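Local coordinates for succinate-semialdehyde dehydrogenase (Streptococcus pyogenes MGAS1882, PDB 4OGD), which catalyses the oxidation of succinic semialdehyde to succinate with NADP+ as cofactor, at residues A2-I6 / K155-P161; P144-N150 / G442-V447; R255-Q261 / I361-E367; A326-G332 / M343-G349. All coordinates share one frame; numbering follows the deposited sequence.

Contact 1 of 4, residues A2-I6 / K155-P161; sequences AYQTI and KHASICP
Loop packing joins the N-terminal segment, led by Tyr3, to the loop 155-161, with its type I turn from Ala157 to Cys160, that links strand 152-155 to helix 161-173. Tyr3 does most of the work. Its CG lies beside the backbone N (chi1 -71°), which carries the ring along the loop so that CE1 comes 3.9 Å from His156 O, an oxygen near the ring plane at its edge. The phenol hydroxyl bonds to Ile186 O and receives a weak bond from Lys155 NZ, 3.1 Å from Tyr3 OH. That lysine, bent at chi2 and chi4, also donates to His156 O, 2.8 Å from NZ, so one ammonium spans both segments. The backbones touch loosely: Gln4 N points a weak, 3.4 Å bond at Ser158 O, and water 1 accepts from Ile6 N and lies 2.7 Å from Ile159 O. Pro161, opening the helix just after the N-cap Cys160, sets CD 3.5 Å from Gln4 O and its CB against Tyr3 CB. Around this, Thr5 OG1 bonds to Asp73 of helix 63-74, Phe185 meets the Tyr3 ring, and strand 12-16 pairs with strand 4-7, whose first residues ride over the start of helix 161-173.

Contact 2 of 4, residues P144-N150 / G442-V447; sequences PNFIVGN and GFTSFV
Two donors hold Phe446 O: the amide nitrogen Asn150 ND2, 3.0 Å away, and the hydroxyl of Thr122. Asn150 closes the Schellman motif that ends helix 136-148, with Gly149 at positive phi as the C-prime residue and Asn150 N bonded back to Asn145 O at 2.8 Å. The second N-H of the same amide goes to Asn145 OD1, almost straight (177°), on a lone pair and in the plane of both amides, while Asn150 OD1 takes the backbone N-H groups of Thr122 and Gly123; Asn145 ND2 bonds to Val141 O. The Asn150 amide is therefore fixed in rotation, and ND2 approaches Phe446 O from well above the carbonyl plane, 50° out of it. Water 3 accepts from Phe446 N, 3.0 Å away, and lies close to Asn145 OD1; water 2 sits over the centre of one face of the Phe443 ring and lies close to Phe443 O. The apolar half of the contact is that ring, swung toward the helix with CG anti to the backbone N (chi1 -173°). Pro144 CB touches its CD1 at 3.8 Å, and Ile147 CG2 comes in at the ring edge beside CE1. Farther along, the methyl Val148 CG2 packs 3.9 Å from Val447 CG1.

Contact 3 of 4, residues R255-Q261 / I361-E367; sequences RLYNAGQ and IFGPVGE
Arg255 reaches from the end of helix 244-256 to the loop before strand 365-371 and the strand's first residue. Val365 O is gripped side-on by two nitrogens, Arg255 NE and NH2, each 2.9 Å away and both on one face of the carbonyl. The other N-H of NH2 runs almost straight (173°) to Ile361 O, which lies near the guanidinium plane, while Gly363 O sits over a face of the group, 3.2 Å from CZ. Gly260 O takes a weak bond from NH1, and Glu367 OE2, 4.0 Å from NH2 and so beyond a salt bridge, would probably add to a favourable field. A bend at chi2 (51°) turns the arginine chain toward this loop, and NH1 also bonds to Ser265 OG. Ile361 O and Gly363 O begin inverse gamma turns centred on Phe362 and Pro364. From the same loop, the Phe362 ring lays one face over Gln261 C, 3.5 Å from the plane, and Pro364 CB meets Leu256 CD2 at 3.6 Å. Gly260 CA passes 3.6 Å from Gly363 O. Gln261 NE2 and N hold Asn258 O from opposite faces of its carbonyl plane. Helix 308-323 packs on Val365, helix 276-288 on Arg255 and Leu256, and Gly366 pairs with strand 345-348.

Contact 4 of 4, residues A326-G332 / M343-G349; sequences AELVYGG and MPTIIAG
Glu327 and Ala348 form an antiparallel hydrogen-bonded pair, with Glu327 N 2.8 Å from Ala348 O. Farther on, Ile346 O accepts two amides, Val329 N at 2.9 Å and Tyr330 N at 3.3 Å, both from the same face of its carbonyl. The return bond, Ile346 N to Tyr330 O, is 2.8 Å. Thr345 OG1, at the start of strand 345-348, donates to Met343 O and receives a weak bond from Gly332 N, past the end of strand 327-330. Apolar packing is divided between the faces. Val329 sets CB 3.8 Å from Ile346 CG2, and its CG2 meets Ala348 CB; Leu328 CD1 rests on Thr345 CG2. Tyr330, with CG anti to its backbone N (chi1 171°), throws its ring along the strand to Met343, whose CE lies 3.6 Å from OH, the two side chains crossing at about a right angle. Ring carbon CE2 stands 3.4 Å from Pro344 O, a buried carbonyl without a hydrogen-bond partner. Gly331 CA, at positive phi, comes 3.7 Å from this oxygen. Helix 276-288 covers Ile346, and helix 308-323 packs on Ile347. Val329 and Tyr330 both face Ile346, a classic beta bulge in the outermost strand of the mixed sheet.

How the contacts relate
From the N terminus, contact 1 closes first, bringing strand 4-7 back over the loop after strand 152-155 in the six-stranded sheet. Contact 2 opens inside the span of contact 1, at helix 136-148, and crosses it, closing only near the C terminus, just before strand 448-455. Contact 3 opens after contact 1 has closed and lies wholly within the long loop of contact 2; contact 4, a short strand return, falls within the loop of contact 3. Contacts 3 and 4 touch as neighbours in the seven-stranded sheet, where strands 345-348 and 365-371 lie side by side, parallel. Contact 2 lies across the chain's centre from both, its centre about 44 Å from that of contact 4.

Contact 1 of 4, residues A2-I6 / K155-P161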
loop_
_atom_site.group_PDB
_atom_site.type_symbol
_atom_site.label_atom_id
_atom_site.label_comp_id
_atom_site.label_asym_id
_atom_site.label_seq_id
_atom_site.Cartn_x
_atom_site.Cartn_y
_atom_site.Cartn_z
ATOM N N ALA A 2 -13.784 4.669 27.561
ATOM C CA ALA A 2 -14.906 5.596 27.453
ATOM C C ALA A 2 -14.554 6.787 26.565
ATOM O O ALA A 2 -13.398 7.212 26.513
ATOM C CB ALA A 2 -15.331 6.075 28.837
ATOM N N TYR A 3 -15.549 7.317 25.860
ATOM C CA TYR A 3 -15.354 8.531 25.076
ATOM C C TYR A 3 -15.783 9.753 25.890
ATOM O O TYR A 3 -16.968 9.955 26.151
ATOM C CB TYR A 3 -16.128 8.448 23.757
ATOM C CG TYR A 3 -15.556 7.458 22.757
ATOM C CD1 TYR A 3 -14.563 7.845 21.860
ATOM C CD2 TYR A 3 -16.028 6.149 22.687
ATOM C CE1 TYR A 3 -14.041 6.951 20.931
ATOM C CE2 TYR A 3 -15.510 5.247 21.770
ATOM C CZ TYR A 3 -14.517 5.653 20.888
ATOM O OH TYR A 3 -13.996 4.767 19.963
ATOM N N GLN A 4 -14.806 10.559 26.298
ATOM C CA GLN A 4 -15.066 11.698 27.171
ATOM C C GLN A 4 -14.240 12.894 26.745
ATOM O O GLN A 4 -13.064 12.746 26.408
ATOM C CB GLN A 4 -14.654 11.367 28.606
ATOM C CG GLN A 4 -15.350 10.179 29.218
ATOM C CD GLN A 4 -16.043 10.537 30.517
ATOM O OE1 GLN A 4 -17.234 10.843 30.534
ATOM N NE2 GLN A 4 -15.298 10.509 31.613
ATOM N N THR A 5 -14.840 14.079 26.775
ATOM C CA THR A 5 -14.048 15.295 26.704
ATOM C C THR A 5 -13.642 15.657 28.124
ATOM O O THR A 5 -14.495 15.939 28.961
ATOM C CB THR A 5 -14.826 16.475 26.110
ATOM O OG1 THR A 5 -15.218 16.172 24.764
ATOM C CG2 THR A 5 -13.962 17.740 26.132
ATOM N N ILE A 6 -12.345 15.601 28.398
ATOM C CA ILE A 6 -11.805 16.075 29.668
ATOM C C ILE A 6 -10.750 17.129 29.376
ATOM O O ILE A 6 -9.690 16.819 28.825
ATOM C CB ILE A 6 -11.174 14.933 30.475
ATOM C CG1 ILE A 6 -12.182 13.798 30.654
ATOM C CG2 ILE A 6 -10.672 15.439 31.828
ATOM C CD1 ILE A 6 -11.603 12.564 31.306
ATOM N N LYS A 155 -12.918 6.210 13.214
ATOM C CA LYS A 155 -12.670 5.898 14.609
ATOM C C LYS A 155 -11.608 6.870 15.107
ATOM O O LYS A 155 -10.452 6.807 14.688
ATOM C CB LYS A 155 -12.216 4.445 14.757
ATOM C CG LYS A 155 -12.400 3.888 16.161
ATOM C CD LYS A 155 -11.141 4.040 16.966
ATOM C CE LYS A 155 -11.386 3.706 18.437
ATOM N NZ LYS A 155 -11.010 4.865 19.300
ATOM N N HIS A 156 -12.016 7.788 15.977
ATOM C CA HIS A 156 -11.121 8.814 16.490
ATOM C C HIS A 156 -10.620 8.456 17.883
ATOM O O HIS A 156 -11.081 7.493 18.486
ATOM C CB HIS A 156 -11.843 10.172 16.513
ATOM C CG HIS A 156 -10.971 11.327 16.123
ATOM N ND1 HIS A 156 -9.659 11.442 16.529
ATOM C CD2 HIS A 156 -11.220 12.409 15.348
ATOM C CE1 HIS A 156 -9.136 12.542 16.017
ATOM N NE2 HIS A 156 -10.064 13.152 15.300
ATOM N N ALA A 157 -9.666 9.238 18.384
ATOM C CA ALA A 157 -9.104 9.035 19.720
ATOM C C ALA A 157 -10.175 9.159 20.789
ATOM O O ALA A 157 -11.101 9.963 20.663
ATOM C CB ALA A 157 -7.993 10.036 19.982
ATOM N N SER A 158 -10.031 8.375 21.851
ATOM C CA SER A 158 -10.996 8.390 22.946
ATOM C C SER A 158 -11.107 9.753 23.616
ATOM O O SER A 158 -12.148 10.098 24.177
ATOM C CB SER A 158 -10.631 7.332 23.991
ATOM O OG SER A 158 -9.404 7.638 24.620
ATOM N N ILE A 159 -10.032 10.532 23.560
ATOM C CA ILE A 159 -10.018 11.825 24.240
ATOM C C ILE A 159 -10.449 13.009 23.375
ATOM O O ILE A 159 -10.539 14.134 23.874
ATOM C CB ILE A 159 -8.649 12.138 24.881
ATOM C CG1 ILE A 159 -7.557 12.264 23.814
ATOM C CG2 ILE A 159 -8.305 11.089 25.926
ATOM C CD1 ILE A 159 -6.341 13.044 24.284
ATOM N N CYS A 160 -10.733 12.783 22.092
ATOM C CA CYS A 160 -11.289 13.887 21.299
ATOM C C CYS A 160 -12.648 13.560 20.656
ATOM O O CYS A 160 -12.833 13.696 19.446
ATOM C CB CYS A 160 -10.272 14.453 20.295
ATOM S SG CYS A 160 -9.614 13.304 19.086
ATOM N N PRO A 161 -13.618 13.150 21.480
ATOM C CA PRO A 161 -14.903 12.752 20.907
ATOM C C PRO A 161 -15.732 13.929 20.398
ATOM O O PRO A 161 -16.509 13.733 19.474
ATOM C CB PRO A 161 -15.603 12.059 22.078
ATOM C CG PRO A 161 -15.029 12.722 23.295
ATOM C CD PRO A 161 -13.616 13.077 22.955
HETATM O O HOH W 1 -10.429 14.963 26.481
#

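Contact 2 of 4, residues P144-N150 / G442-V447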
loop_
_atom_site.group_PDB
_atom_site.type_symbol
_atom_site.label_atom_id
_atom_site.label_comp_id
_atom_site.label_asym_id
_atom_site.label_seq_id
_atom_site.Cartn_x
_atom_site.Cartn_y
_atom_site.Cartn_z
ATOM N N PRO A 144 -9.673 13.753 0.023
ATOM C CA PRO A 144 -9.495 13.001 -1.228
ATOM C C PRO A 144 -10.465 11.826 -1.399
ATOM O O PRO A 144 -10.934 11.569 -2.507
ATOM C CB PRO A 144 -8.047 12.499 -1.133
ATOM C CG PRO A 144 -7.768 12.448 0.340
ATOM C CD PRO A 144 -8.489 13.642 0.900
ATOM N N ASN A 145 -10.773 11.111 -0.326
ATOM C CA ASN A 145 -11.705 10.004 -0.457
ATOM C C ASN A 145 -13.125 10.447 -0.806
ATOM O O ASN A 145 -13.812 9.792 -1.588
ATOM C CB ASN A 145 -11.667 9.103 0.782
ATOM C CG ASN A 145 -10.427 8.216 0.801
ATOM O OD1 ASN A 145 -10.310 7.287 0.003
ATOM N ND2 ASN A 145 -9.493 8.511 1.702
ATOM N N PHE A 146 -13.555 11.568 -0.240
ATOM C CA PHE A 146 -14.871 12.105 -0.548
ATOM C C PHE A 146 -14.949 12.468 -2.029
ATOM O O PHE A 146 -15.936 12.157 -2.711
ATOM C CB PHE A 146 -15.134 13.323 0.331
ATOM C CG PHE A 146 -16.476 13.967 0.110
ATOM C CD1 PHE A 146 -17.650 13.252 0.304
ATOM C CD2 PHE A 146 -16.555 15.304 -0.260
ATOM C CE1 PHE A 146 -18.886 13.854 0.113
ATOM C CE2 PHE A 146 -17.786 15.914 -0.451
ATOM C CZ PHE A 146 -18.951 15.185 -0.268
ATOM N N ILE A 147 -13.900 13.107 -2.538
ATOM C CA ILE A 147 -13.853 13.470 -3.951
ATOM C C ILE A 147 -13.957 12.250 -4.898
ATOM O O ILE A 147 -14.761 12.258 -5.831
ATOM C CB ILE A 147 -12.617 14.339 -4.274
ATOM C CG1 ILE A 147 -12.774 15.727 -3.639
ATOM C CG2 ILE A 147 -12.418 14.455 -5.775
ATOM C CD1 ILE A 147 -14.034 16.473 -4.094
ATOM N N VAL A 148 -13.168 11.204 -4.658
ATOM C CA VAL A 148 -13.242 10.028 -5.540
ATOM C C VAL A 148 -14.563 9.273 -5.377
ATOM O O VAL A 148 -15.036 8.612 -6.311
ATOM C CB VAL A 148 -12.040 9.065 -5.385
ATOM C CG1 VAL A 148 -12.190 8.200 -4.150
ATOM C CG2 VAL A 148 -11.926 8.167 -6.620
ATOM N N GLY A 149 -15.177 9.393 -4.202
ATOM C CA GLY A 149 -16.439 8.717 -3.945
ATOM C C GLY A 149 -16.353 7.498 -3.035
ATOM O O GLY A 149 -17.150 6.578 -3.166
ATOM N N ASN A 150 -15.378 7.483 -2.131
ATOM C CA ASN A 150 -15.298 6.456 -1.088
ATOM C C ASN A 150 -15.895 7.020 0.190
ATOM O O ASN A 150 -15.270 7.884 0.825
ATOM C CB ASN A 150 -13.838 6.088 -0.768
ATOM C CG ASN A 150 -13.142 5.332 -1.883
ATOM O OD1 ASN A 150 -13.762 4.627 -2.663
ATOM N ND2 ASN A 150 -11.824 5.470 -1.944
ATOM N N GLY A 442 -1.389 11.567 -2.304
ATOM C CA GLY A 442 -2.382 11.237 -1.296
ATOM C C GLY A 442 -3.800 11.113 -1.835
ATOM O O GLY A 442 -4.749 10.945 -1.063
ATOM N N PHE A 443 -3.954 11.202 -3.153
ATOM C CA PHE A 443 -5.268 11.055 -3.763
ATOM C C PHE A 443 -5.572 9.606 -4.159
ATOM O O PHE A 443 -6.735 9.200 -4.178
ATOM C CB PHE A 443 -5.401 11.976 -4.986
ATOM C CG PHE A 443 -6.777 12.005 -5.573
ATOM C CD1 PHE A 443 -7.781 12.734 -4.957
ATOM C CD2 PHE A 443 -7.067 11.297 -6.728
ATOM C CE1 PHE A 443 -9.052 12.765 -5.482
ATOM C CE2 PHE A 443 -8.344 11.316 -7.267
ATOM C CZ PHE A 443 -9.337 12.053 -6.639
ATOM N N THR A 444 -4.543 8.822 -4.472
ATOM C CA THR A 444 -4.778 7.516 -5.100
ATOM C C THR A 444 -4.709 6.304 -4.176
ATOM O O THR A 444 -4.836 5.174 -4.642
ATOM C CB THR A 444 -3.827 7.287 -6.274
ATOM O OG1 THR A 444 -2.490 7.524 -5.834
ATOM C CG2 THR A 444 -4.163 8.229 -7.431
ATOM N N SER A 445 -4.536 6.526 -2.877
ATOM C CA SER A 445 -4.298 5.415 -1.958
ATOM C C SER A 445 -5.379 4.349 -2.009
ATOM O O SER A 445 -5.070 3.156 -1.983
ATOM C CB SER A 445 -4.160 5.915 -0.524
ATOM O OG SER A 445 -3.053 6.783 -0.422
ATOM N N PHE A 446 -6.635 4.778 -2.086
ATOM C CA PHE A 446 -7.748 3.833 -2.110
ATOM C C PHE A 446 -8.588 3.945 -3.375
ATOM O O PHE A 446 -9.810 3.726 -3.366
ATOM C CB PHE A 446 -8.570 3.948 -0.823
ATOM C CG PHE A 446 -7.746 3.746 0.419
ATOM C CD1 PHE A 446 -7.337 2.471 0.789
ATOM C CD2 PHE A 446 -7.339 4.831 1.183
ATOM C CE1 PHE A 446 -6.573 2.276 1.915
ATOM C CE2 PHE A 446 -6.563 4.649 2.320
ATOM C CZ PHE A 446 -6.173 3.367 2.686
ATOM N N VAL A 447 -7.916 4.271 -4.474
ATOM C CA VAL A 447 -8.574 4.258 -5.774
ATOM C C VAL A 447 -8.210 2.995 -6.528
ATOM O O VAL A 447 -7.111 2.447 -6.367
ATOM C CB VAL A 447 -8.232 5.495 -6.644
ATOM C CG1 VAL A 447 -8.367 6.785 -5.844
ATOM C CG2 VAL A 447 -6.863 5.368 -7.263
HETATM O O HOH W 2 -9.249 9.366 -3.508
HETATM O O HOH W 3 -8.169 7.309 -1.968
#

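Contact 3 of 4, residues R255-Q261 / I361-E367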
loop_
_atom_site.group_PDB
_atom_site.type_symbol
_atom_site.label_atom_id
_atom_site.label_comp_id
_atom_site.label_asym_id
_atom_site.label_seq_id
_atom_site.Cartn_x
_atom_site.Cartn_y
_atom_site.Cartn_z
ATOM N N ARG A 255 10.524 22.381 18.299
ATOM C CA ARG A 255 10.370 21.358 19.335
ATOM C C ARG A 255 9.169 21.556 20.258
ATOM O O ARG A 255 8.658 20.588 20.823
ATOM C CB ARG A 255 11.654 21.195 20.165
ATOM C CG ARG A 255 11.644 19.962 21.088
ATOM C CD ARG A 255 11.265 18.692 20.321
ATOM N NE ARG A 255 11.381 17.498 21.153
ATOM C CZ ARG A 255 10.429 16.582 21.301
ATOM N NH1 ARG A 255 9.272 16.708 20.659
ATOM N NH2 ARG A 255 10.635 15.532 22.090
ATOM N N LEU A 256 8.708 22.799 20.405
ATOM C CA LEU A 256 7.682 23.109 21.398
ATOM C C LEU A 256 6.280 23.395 20.852
ATOM O O LEU A 256 5.330 23.506 21.621
ATOM C CB LEU A 256 8.146 24.254 22.309
ATOM C CG LEU A 256 9.436 23.968 23.082
ATOM C CD1 LEU A 256 9.783 25.151 23.949
ATOM C CD2 LEU A 256 9.274 22.735 23.948
ATOM N N TYR A 257 6.147 23.500 19.537
ATOM C CA TYR A 257 4.820 23.602 18.932
ATOM C C TYR A 257 4.006 22.374 19.326
ATOM O O TYR A 257 4.519 21.244 19.305
ATOM C CB TYR A 257 4.957 23.704 17.415
ATOM C CG TYR A 257 3.658 23.650 16.656
ATOM C CD1 TYR A 257 3.157 22.436 16.201
ATOM C CD2 TYR A 257 2.953 24.809 16.365
ATOM C CE1 TYR A 257 1.987 22.368 15.504
ATOM C CE2 TYR A 257 1.762 24.750 15.651
ATOM C CZ TYR A 257 1.290 23.520 15.230
ATOM O OH TYR A 257 0.112 23.409 14.528
ATOM N N ASN A 258 2.750 22.598 19.705
ATOM C CA ASN A 258 1.856 21.537 20.183
ATOM C C ASN A 258 2.461 20.779 21.364
ATOM O O ASN A 258 2.243 19.576 21.526
ATOM C CB ASN A 258 1.458 20.584 19.039
ATOM C CG ASN A 258 0.108 19.906 19.271
ATOM O OD1 ASN A 258 -0.736 20.388 20.030
ATOM N ND2 ASN A 258 -0.109 18.782 18.588
ATOM N N ALA A 259 3.237 21.509 22.170
ATOM C CA ALA A 259 3.966 20.967 23.318
ATOM C C ALA A 259 4.826 19.760 22.964
ATOM O O ALA A 259 5.058 18.882 23.797
ATOM C CB ALA A 259 2.999 20.641 24.485
ATOM N N GLY A 260 5.302 19.721 21.724
ATOM C CA GLY A 260 6.183 18.652 21.279
ATOM C C GLY A 260 5.460 17.387 20.862
ATOM O O GLY A 260 6.102 16.403 20.491
ATOM N N GLN A 261 4.129 17.419 20.904
ATOM C CA GLN A 261 3.314 16.245 20.613
ATOM C C GLN A 261 3.045 16.145 19.113
ATOM O O GLN A 261 1.895 16.151 18.668
ATOM C CB GLN A 261 2.001 16.336 21.386
ATOM C CG GLN A 261 2.201 16.541 22.892
ATOM C CD GLN A 261 0.887 16.788 23.608
ATOM O OE1 GLN A 261 0.406 15.940 24.367
ATOM N NE2 GLN A 261 0.289 17.952 23.364
ATOM N N ILE A 361 9.956 10.746 22.176
ATOM C CA ILE A 361 9.333 11.396 23.327
ATOM C C ILE A 361 8.283 12.394 22.840
ATOM O O ILE A 361 8.615 13.407 22.208
ATOM C CB ILE A 361 10.364 12.135 24.199
ATOM C CG1 ILE A 361 11.445 11.177 24.703
ATOM C CG2 ILE A 361 9.667 12.773 25.398
ATOM C CD1 ILE A 361 12.511 11.864 25.550
ATOM N N PHE A 362 7.021 12.097 23.129
ATOM C CA PHE A 362 5.900 12.898 22.632
ATOM C C PHE A 362 5.562 14.008 23.626
ATOM O O PHE A 362 4.456 14.069 24.180
ATOM C CB PHE A 362 4.688 11.987 22.380
ATOM C CG PHE A 362 3.987 12.235 21.065
ATOM C CD1 PHE A 362 2.652 12.617 21.035
ATOM C CD2 PHE A 362 4.660 12.061 19.861
ATOM C CE1 PHE A 362 1.988 12.828 19.813
ATOM C CE2 PHE A 362 4.018 12.268 18.643
ATOM C CZ PHE A 362 2.679 12.659 18.619
ATOM N N GLY A 363 6.533 14.886 23.844
ATOM C CA GLY A 363 6.383 16.001 24.765
ATOM C C GLY A 363 7.504 16.994 24.563
ATOM O O GLY A 363 8.302 16.855 23.638
ATOM N N PRO A 364 7.579 18.011 25.434
ATOM C CA PRO A 364 8.480 19.148 25.224
ATOM C C PRO A 364 9.893 18.867 25.701
ATOM O O PRO A 364 10.398 19.578 26.569
ATOM C CB PRO A 364 7.854 20.240 26.093
ATOM C CG PRO A 364 7.179 19.485 27.197
ATOM C CD PRO A 364 6.670 18.216 26.576
ATOM N N VAL A 365 10.523 17.845 25.127
ATOM C CA VAL A 365 11.839 17.418 25.571
ATOM C C VAL A 365 12.861 17.561 24.459
ATOM O O VAL A 365 12.873 16.777 23.508
ATOM C CB VAL A 365 11.820 15.959 26.071
ATOM C CG1 VAL A 365 13.195 15.554 26.575
ATOM C CG2 VAL A 365 10.774 15.786 27.167
ATOM N N GLY A 366 13.731 18.556 24.580
ATOM C CA GLY A 366 14.809 18.722 23.627
ATOM C C GLY A 366 15.883 17.679 23.882
ATOM O O GLY A 366 16.126 17.304 25.028
ATOM N N GLU A 367 16.493 17.175 22.813
ATOM C CA GLU A 367 17.574 16.192 22.939
ATOM C C GLU A 367 18.732 16.630 22.067
ATOM O O GLU A 367 18.552 16.890 20.881
ATOM C CB GLU A 367 17.089 14.812 22.492
ATOM C CG GLU A 367 15.849 14.325 23.222
ATOM C CD GLU A 367 15.133 13.235 22.458
ATOM O OE1 GLU A 367 15.823 12.425 21.806
ATOM O OE2 GLU A 367 13.879 13.214 22.480
HETATM O O HOH W 4 14.527 17.806 20.608
HETATM O O HOH W 5 1.777 13.636 24.698
#

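Contact 4 of 4, residues A326-G332 / M343-G349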
loop_
_atom_site.group_PDB
_atom_site.type_symbol
_atom_site.label_atom_id
_atom_site.label_comp_id
_atom_site.label_asym_id
_atom_site.label_seq_id
_atom_site.Cartn_x
_atom_site.Cartn_y
_atom_site.Cartn_z
ATOM N N ALA A 326 21.986 9.851 30.998
ATOM C CA ALA A 326 21.879 11.086 30.235
ATOM C C ALA A 326 22.077 12.297 31.140
ATOM O O ALA A 326 21.903 12.208 32.359
ATOM C CB ALA A 326 20.527 11.164 29.528
ATOM N N GLU A 327 22.426 13.429 30.541
ATOM C CA GLU A 327 22.627 14.659 31.296
ATOM C C GLU A 327 21.384 15.541 31.250
ATOM O O GLU A 327 20.843 15.797 30.172
ATOM C CB GLU A 327 23.830 15.440 30.750
ATOM C CG GLU A 327 24.021 16.795 31.428
ATOM C CD GLU A 327 25.136 17.623 30.818
ATOM O OE1 GLU A 327 25.693 17.224 29.770
ATOM O OE2 GLU A 327 25.461 18.684 31.393
ATOM N N LEU A 328 20.933 16.000 32.418
ATOM C CA LEU A 328 19.857 16.987 32.473
ATOM C C LEU A 328 20.446 18.370 32.246
ATOM O O LEU A 328 21.125 18.925 33.113
ATOM C CB LEU A 328 19.098 16.931 33.802
ATOM C CG LEU A 328 17.880 17.865 33.896
ATOM C CD1 LEU A 328 16.834 17.521 32.842
ATOM C CD2 LEU A 328 17.253 17.818 35.278
ATOM N N VAL A 329 20.196 18.914 31.061
ATOM C CA VAL A 329 20.751 20.200 30.661
ATOM C C VAL A 329 19.899 21.356 31.171
ATOM O O VAL A 329 20.418 22.373 31.642
ATOM C CB VAL A 329 20.886 20.280 29.126
ATOM C CG1 VAL A 329 21.222 21.690 28.674
ATOM C CG2 VAL A 329 21.933 19.285 28.625
ATOM N N TYR A 330 18.584 21.194 31.082
ATOM C CA TYR A 330 17.663 22.246 31.500
ATOM C C TYR A 330 16.303 21.677 31.868
ATOM O O TYR A 330 15.847 20.710 31.263
ATOM C CB TYR A 330 17.491 23.294 30.394
ATOM C CG TYR A 330 16.388 24.281 30.708
ATOM C CD1 TYR A 330 16.607 25.329 31.592
ATOM C CD2 TYR A 330 15.120 24.147 30.146
ATOM C CE1 TYR A 330 15.609 26.219 31.897
ATOM C CE2 TYR A 330 14.112 25.031 30.450
ATOM C CZ TYR A 330 14.363 26.066 31.322
ATOM O OH TYR A 330 13.365 26.955 31.626
ATOM N N GLY A 331 15.657 22.280 32.863
ATOM C CA GLY A 331 14.282 21.953 33.182
ATOM C C GLY A 331 14.135 20.685 33.994
ATOM O O GLY A 331 14.909 20.428 34.922
ATOM N N GLY A 332 13.123 19.896 33.654
ATOM C CA GLY A 332 12.878 18.642 34.339
ATOM C C GLY A 332 12.260 18.811 35.714
ATOM O O GLY A 332 12.163 17.852 36.475
ATOM N N MET A 343 7.174 20.837 31.949
ATOM C CA MET A 343 7.989 21.984 31.552
ATOM C C MET A 343 8.978 21.587 30.466
ATOM O O MET A 343 9.388 20.425 30.394
ATOM C CB MET A 343 8.714 22.617 32.749
ATOM C CG MET A 343 10.075 22.035 33.067
ATOM S SD MET A 343 10.918 23.014 34.339
ATOM C CE MET A 343 11.609 24.340 33.361
ATOM N N PRO A 344 9.340 22.542 29.598
ATOM C CA PRO A 344 10.362 22.286 28.579
ATOM C C PRO A 344 11.629 21.776 29.251
ATOM O O PRO A 344 12.092 22.358 30.232
ATOM C CB PRO A 344 10.589 23.663 27.962
ATOM C CG PRO A 344 9.286 24.374 28.172
ATOM C CD PRO A 344 8.828 23.921 29.525
ATOM N N THR A 345 12.160 20.674 28.742
ATOM C CA THR A 345 13.259 19.984 29.392
ATOM C C THR A 345 14.262 19.634 28.302
ATOM O O THR A 345 13.863 19.277 27.196
ATOM C CB THR A 345 12.743 18.704 30.069
ATOM O OG1 THR A 345 11.753 19.048 31.049
ATOM C CG2 THR A 345 13.874 17.932 30.740
ATOM N N ILE A 346 15.554 19.773 28.591
ATOM C CA ILE A 346 16.582 19.437 27.615
ATOM C C ILE A 346 17.492 18.371 28.196
ATOM O O ILE A 346 17.969 18.509 29.321
ATOM C CB ILE A 346 17.435 20.661 27.220
ATOM C CG1 ILE A 346 16.534 21.769 26.665
ATOM C CG2 ILE A 346 18.503 20.265 26.188
ATOM C CD1 ILE A 346 17.237 23.096 26.437
ATOM N N ILE A 347 17.715 17.308 27.432
ATOM C CA ILE A 347 18.679 16.283 27.818
ATOM C C ILE A 347 19.771 16.134 26.769
ATOM O O ILE A 347 19.587 16.476 25.604
ATOM C CB ILE A 347 18.014 14.921 28.036
ATOM C CG1 ILE A 347 17.301 14.458 26.756
ATOM C CG2 ILE A 347 17.061 14.989 29.224
ATOM C CD1 ILE A 347 16.714 13.052 26.840
ATOM N N ALA A 348 20.920 15.623 27.199
ATOM C CA ALA A 348 22.026 15.355 26.293
ATOM C C ALA A 348 22.760 14.121 26.800
ATOM O O ALA A 348 22.300 13.464 27.735
ATOM C CB ALA A 348 22.957 16.561 26.215
ATOM N N GLY A 349 23.889 13.794 26.182
ATOM C CA GLY A 349 24.667 12.641 26.600
ATOM C C GLY A 349 23.969 11.293 26.489
ATOM O O GLY A 349 24.227 10.394 27.291
#